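Local coordinates for protein beta-glucosidase (Saccharopolyspora erythraea D, PDB 5M6G) that probably hydrolyses terminal, non-reducing beta-D-glucosyl residues, releasing beta-D-glucose, as a glycosyl hydrolase family 3 enzyme, at residues 183-188 and 194-199; 198-203 and 606-611. One frame throughout, in Å; residues are numbered along the deposited sequence.

Interaction 1: residues 183-188 and 194-199; sequences CVARDD and YESFGE. With MG (magnesium ion), chain D.
The guanidinium of R186 meets E199 with its edge. The carbonyl O of E199 lies near the guanidinium plane and takes a hydrogen bond from NH2 of R186 at 2.9 Å. Seen from the carbonyl, NH2 sits above the plane, 35° out of it. The R186 chain is bent at chi2 and chi3 (-79° and -69°), which curls NH2 back to this oxygen. CG1 of V184 packs against the same carbonyl group.

S196 holds the other end. Its OG donates to C183 O at 2.7 Å and accepts from A185 N at 3.1 Å. It also accepts from G198 N, two residues on, which makes an ST turn. CB of S196 presses on CB of A185 at 3.5 Å, a tight carbon contact. Without OG, as with an alanine here, the amides of A185 and G198 would probably lose this acceptor and C183 O this donor.

Both segments belong to the long loop after strand 176-177. C183 is anchored there by its disulfide to C181. E199 OE1 binds a magnesium ion at 2.2 Å, and I596 and N597 bind it too. Water 2 is a ligand of the metal and lies 2.6 Å from A185 O, to which it probably donates. T586 and D598 hold OE2 of E199. One segment thus gives the metal a carboxylate, and the other reaches it through water.

Interaction 2: residues 198-203 and 606-611; sequences GEKSEN and FPHGFG. With MG (magnesium ion), chain D.
H608 reaches across to K200 and N203 from a type II beta turn, P607 to F610. The turn is closed by a backbone hydrogen bond from F610 N to P607 O. It belongs to the C-terminal family 3 domain. Residues 198-203 belong to the N-terminal, TIM-barrel-type domain and run into helix 201-206, with K200 at its N-cap position. The contact therefore joins the two domains.

The imidazole of H608 is the centre of the contact. Its CG is anti to the backbone N (chi1 -174°), which carries the ring out from the turn to the other segment. K200 lays its aliphatic chain over one face of the ring. CD of K200 is 3.4 Å from the ring centroid and 15° off the normal, a CH-pi contact. CG of K200 follows alongside, 3.6 Å from H608 NE2. The K200 chain then bends at chi3 and chi4, and NZ goes on to a salt bridge with D598, a residue that also touches H608. The methylenes of K200 thus serve the ring while its charge serves another partner.

N203 meets the ring at its edge. The amide and the imidazole are nearly coplanar. E202 also comes toward the edge, but it is modelled in two conformers and its approach is doubtful.

Beyond its metal bond and its bond to T586, E199 lies alongside H608, the two side chains pointing in opposite senses. Its carboxylate plane is turned 26° from the ring plane. OE2 is the carboxylate atom nearest the imidazole, 3.6 Å from H608 CD2.

Interactions 1 and 2 follow each other along the chain and share G198 and E199. Their centres are about 10 Å apart. E199 is common to both: its backbone O faces residues 183-188, while its carboxylate faces the magnesium ion and residues 606-611. The two interactions also touch directly, with V184 CG1 4.0 Å from K200 N and F197 O 3.8 Å from N203 CB. The metal, with I596 and N597 as further ligands, ties this N-terminal-domain loop to the C-terminal domain. The sugar pocket lies on the side of interaction 1. There the side chain of E195 is about 5 Å from the bound sorbitol and forms a salt bridge with R192, which binds sorbitol.

Interaction 1: residues 183-188 and 194-199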
# COMPACT_ATOMS: atom_id res chain seq x y z
N CYS A 183 -8.52 -2.89 2.27
CA CYS A 183 -8.86 -4.26 1.92
C CYS A 183 -8.80 -5.17 3.13
O CYS A 183 -7.85 -5.13 3.92
CB CYS A 183 -7.89 -4.74 0.84
SG CYS A 183 -6.05 -4.43 1.14
N VAL A 184 -9.83 -6.01 3.28
CA VAL A 184 -9.89 -7.05 4.30
C VAL A 184 -9.59 -8.36 3.60
O VAL A 184 -10.46 -8.91 2.91
CB VAL A 184 -11.25 -7.06 5.00
CG1 VAL A 184 -11.30 -8.16 6.03
CG2 VAL A 184 -11.52 -5.71 5.65
N ALA A 185 -8.37 -8.87 3.75
CA ALA A 185 -7.92 -10.03 2.97
C ALA A 185 -8.45 -11.30 3.63
O ALA A 185 -8.02 -11.66 4.73
CB ALA A 185 -6.40 -10.05 2.87
N ARG A 186 -9.36 -11.99 2.94
CA ARG A 186 -9.98 -13.21 3.46
C ARG A 186 -9.41 -14.49 2.85
O ARG A 186 -9.77 -15.57 3.31
CB ARG A 186 -11.50 -13.18 3.21
CG ARG A 186 -12.18 -11.91 3.67
CD ARG A 186 -12.40 -11.89 5.16
NE ARG A 186 -13.41 -12.87 5.59
CZ ARG A 186 -13.63 -13.18 6.86
NH1 ARG A 186 -14.57 -14.06 7.19
NH2 ARG A 186 -12.92 -12.59 7.82
N ASP A 187 -8.56 -14.40 1.83
CA ASP A 187 -8.01 -15.59 1.19
C ASP A 187 -6.51 -15.39 0.93
O ASP A 187 -6.13 -14.64 0.02
CB ASP A 187 -8.75 -15.91 -0.11
CG ASP A 187 -8.47 -17.32 -0.61
OD1 ASP A 187 -7.29 -17.70 -0.70
OD2 ASP A 187 -9.44 -18.05 -0.92
N ASP A 188 -5.68 -16.10 1.68
CA ASP A 188 -4.24 -15.87 1.66
C ASP A 188 -3.61 -16.12 0.29
O ASP A 188 -2.48 -15.71 0.06
CB ASP A 188 -3.55 -16.75 2.71
CG ASP A 188 -3.82 -16.27 4.12
OD1 ASP A 188 -4.37 -15.16 4.28
OD2 ASP A 188 -3.46 -17.01 5.07
N TYR A 194 -0.60 -9.03 1.66
CA TYR A 194 0.30 -8.24 2.49
C TYR A 194 -0.07 -6.77 2.53
O TYR A 194 0.38 -6.05 3.43
CB TYR A 194 1.76 -8.39 2.03
CG TYR A 194 2.14 -7.73 0.71
CD1 TYR A 194 2.46 -6.37 0.63
CD2 TYR A 194 2.24 -8.49 -0.44
CE1 TYR A 194 2.84 -5.79 -0.58
CE2 TYR A 194 2.62 -7.92 -1.64
CZ TYR A 194 2.92 -6.58 -1.71
OH TYR A 194 3.30 -6.04 -2.91
N GLU A 195 -0.87 -6.31 1.57
CA GLU A 195 -1.32 -4.93 1.62
C GLU A 195 -2.52 -4.74 2.54
O GLU A 195 -2.99 -3.62 2.70
CB GLU A 195 -1.67 -4.45 0.21
CG GLU A 195 -0.50 -4.62 -0.75
CD GLU A 195 -0.68 -3.81 -2.01
OE1 GLU A 195 -0.79 -2.57 -1.91
OE2 GLU A 195 -0.71 -4.42 -3.10
N SER A 196 -3.01 -5.82 3.15
CA SER A 196 -4.16 -5.76 4.04
C SER A 196 -3.70 -5.73 5.50
O SER A 196 -2.80 -6.47 5.90
CB SER A 196 -5.07 -6.97 3.81
OG SER A 196 -6.11 -7.07 4.76
N PHE A 197 -4.34 -4.88 6.30
CA PHE A 197 -4.06 -4.86 7.72
C PHE A 197 -4.55 -6.12 8.44
O PHE A 197 -4.12 -6.38 9.57
CB PHE A 197 -4.69 -3.64 8.37
CG PHE A 197 -4.05 -2.35 7.97
CD1 PHE A 197 -2.78 -2.03 8.42
CD2 PHE A 197 -4.74 -1.44 7.17
CE1 PHE A 197 -2.18 -0.81 8.07
CE2 PHE A 197 -4.15 -0.23 6.82
CZ PHE A 197 -2.87 0.09 7.27
N GLY A 198 -5.44 -6.89 7.85
CA GLY A 198 -5.86 -8.11 8.52
C GLY A 198 -7.14 -8.64 7.93
O GLY A 198 -7.80 -8.00 7.12
N GLU A 199 -7.49 -9.85 8.37
CA GLU A 199 -8.66 -10.53 7.85
C GLU A 199 -9.96 -10.08 8.49
O GLU A 199 -11.04 -10.43 8.00
CB GLU A 199 -8.51 -12.05 8.03
CG GLU A 199 -8.74 -12.50 9.46
CD GLU A 199 -8.45 -13.97 9.67
OE1 GLU A 199 -7.79 -14.58 8.81
OE2 GLU A 199 -8.89 -14.52 10.70
MG MG D . -7.90 -15.30 6.78
O HOH W 1 -6.32 -3.25 5.15
O HOH W 2 -7.10 -14.01 5.18
O HOH W 3 -5.88 -16.38 6.81

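Interaction 2: residues 198-203 and 606-611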
# COMPACT_ATOMS: atom_id res chain seq x y z
N GLY A 198 -5.44 -6.89 7.85
CA GLY A 198 -5.86 -8.11 8.52
C GLY A 198 -7.14 -8.64 7.93
O GLY A 198 -7.80 -8.00 7.12
N GLU A 199 -7.49 -9.85 8.37
CA GLU A 199 -8.66 -10.53 7.85
C GLU A 199 -9.96 -10.08 8.49
O GLU A 199 -11.04 -10.43 8.00
CB GLU A 199 -8.51 -12.05 8.03
CG GLU A 199 -8.74 -12.50 9.46
CD GLU A 199 -8.45 -13.97 9.67
OE1 GLU A 199 -7.79 -14.58 8.81
OE2 GLU A 199 -8.89 -14.52 10.70
N LYS A 200 -9.90 -9.34 9.60
CA LYS A 200 -11.10 -8.91 10.31
C LYS A 200 -11.33 -7.43 10.06
O LYS A 200 -10.39 -6.63 10.09
CB LYS A 200 -10.99 -9.17 11.81
CG LYS A 200 -10.88 -10.65 12.15
CD LYS A 200 -10.74 -10.86 13.64
CE LYS A 200 -12.02 -10.58 14.38
NZ LYS A 200 -12.80 -11.83 14.54
N SER A 201 -12.59 -7.07 9.81
CA SER A 201 -12.92 -5.67 9.58
C SER A 201 -12.43 -4.77 10.70
O SER A 201 -12.06 -3.62 10.45
CB SER A 201 -14.44 -5.51 9.40
OG SER A 201 -15.09 -5.82 10.60
N GLU A 202 -12.43 -5.27 11.95
CA GLU A 202 -11.80 -4.55 13.06
C GLU A 202 -10.38 -4.13 12.72
O GLU A 202 -9.97 -2.99 12.99
CB GLU A 202 -11.79 -5.44 14.32
CG GLU A 202 -10.56 -5.24 15.22
CD GLU A 202 -9.89 -6.55 15.66
OE1 GLU A 202 -10.60 -7.55 15.92
OE2 GLU A 202 -8.64 -6.59 15.74
N ASN A 203 -9.60 -5.05 12.15
CA ASN A 203 -8.19 -4.77 11.87
C ASN A 203 -8.07 -3.55 10.98
O ASN A 203 -7.50 -2.52 11.37
CB ASN A 203 -7.52 -5.99 11.21
CG ASN A 203 -7.44 -7.21 12.14
OD1 ASN A 203 -7.27 -7.06 13.35
ND2 ASN A 203 -7.54 -8.42 11.57
N PHE A 606 -2.47 -21.70 13.96
CA PHE A 606 -2.46 -20.61 14.93
C PHE A 606 -3.68 -19.73 14.68
O PHE A 606 -3.91 -19.31 13.53
CB PHE A 606 -1.19 -19.74 14.84
CG PHE A 606 0.09 -20.52 14.90
CD1 PHE A 606 0.56 -21.03 16.09
CD2 PHE A 606 0.86 -20.70 13.75
CE1 PHE A 606 1.75 -21.73 16.15
CE2 PHE A 606 2.06 -21.40 13.80
CZ PHE A 606 2.50 -21.93 15.00
N PRO A 607 -4.46 -19.39 15.70
CA PRO A 607 -5.64 -18.55 15.49
C PRO A 607 -5.28 -17.08 15.36
O PRO A 607 -4.21 -16.62 15.76
CB PRO A 607 -6.47 -18.78 16.76
CG PRO A 607 -5.41 -19.00 17.82
CD PRO A 607 -4.26 -19.72 17.12
N HIS A 608 -6.23 -16.33 14.80
CA HIS A 608 -6.17 -14.88 14.80
C HIS A 608 -5.92 -14.36 16.21
O HIS A 608 -6.49 -14.86 17.18
CB HIS A 608 -7.49 -14.32 14.25
CG HIS A 608 -7.49 -12.84 14.05
ND1 HIS A 608 -7.64 -11.96 15.10
CD2 HIS A 608 -7.36 -12.09 12.93
CE1 HIS A 608 -7.59 -10.72 14.63
NE2 HIS A 608 -7.43 -10.78 13.32
N GLY A 609 -5.03 -13.38 16.34
CA GLY A 609 -4.72 -12.82 17.64
C GLY A 609 -3.67 -13.57 18.43
O GLY A 609 -3.33 -13.13 19.53
N PHE A 610 -3.14 -14.67 17.90
CA PHE A 610 -2.15 -15.46 18.61
C PHE A 610 -0.78 -14.79 18.55
O PHE A 610 -0.39 -14.24 17.51
CB PHE A 610 -2.06 -16.87 18.01
CG PHE A 610 -1.10 -17.79 18.72
CD1 PHE A 610 -1.50 -18.48 19.85
CD2 PHE A 610 0.19 -17.96 18.24
CE1 PHE A 610 -0.61 -19.32 20.50
CE2 PHE A 610 1.07 -18.81 18.89
CZ PHE A 610 0.67 -19.48 20.02
N GLY A 611 -0.07 -14.82 19.67
CA GLY A 611 1.30 -14.35 19.69
C GLY A 611 1.96 -14.62 21.02
O GLY A 611 1.43 -14.22 22.07
MG MG D . -7.90 -15.30 6.78
O HOH W 2 -7.10 -14.01 5.18
O HOH W 3 -5.88 -16.38 6.81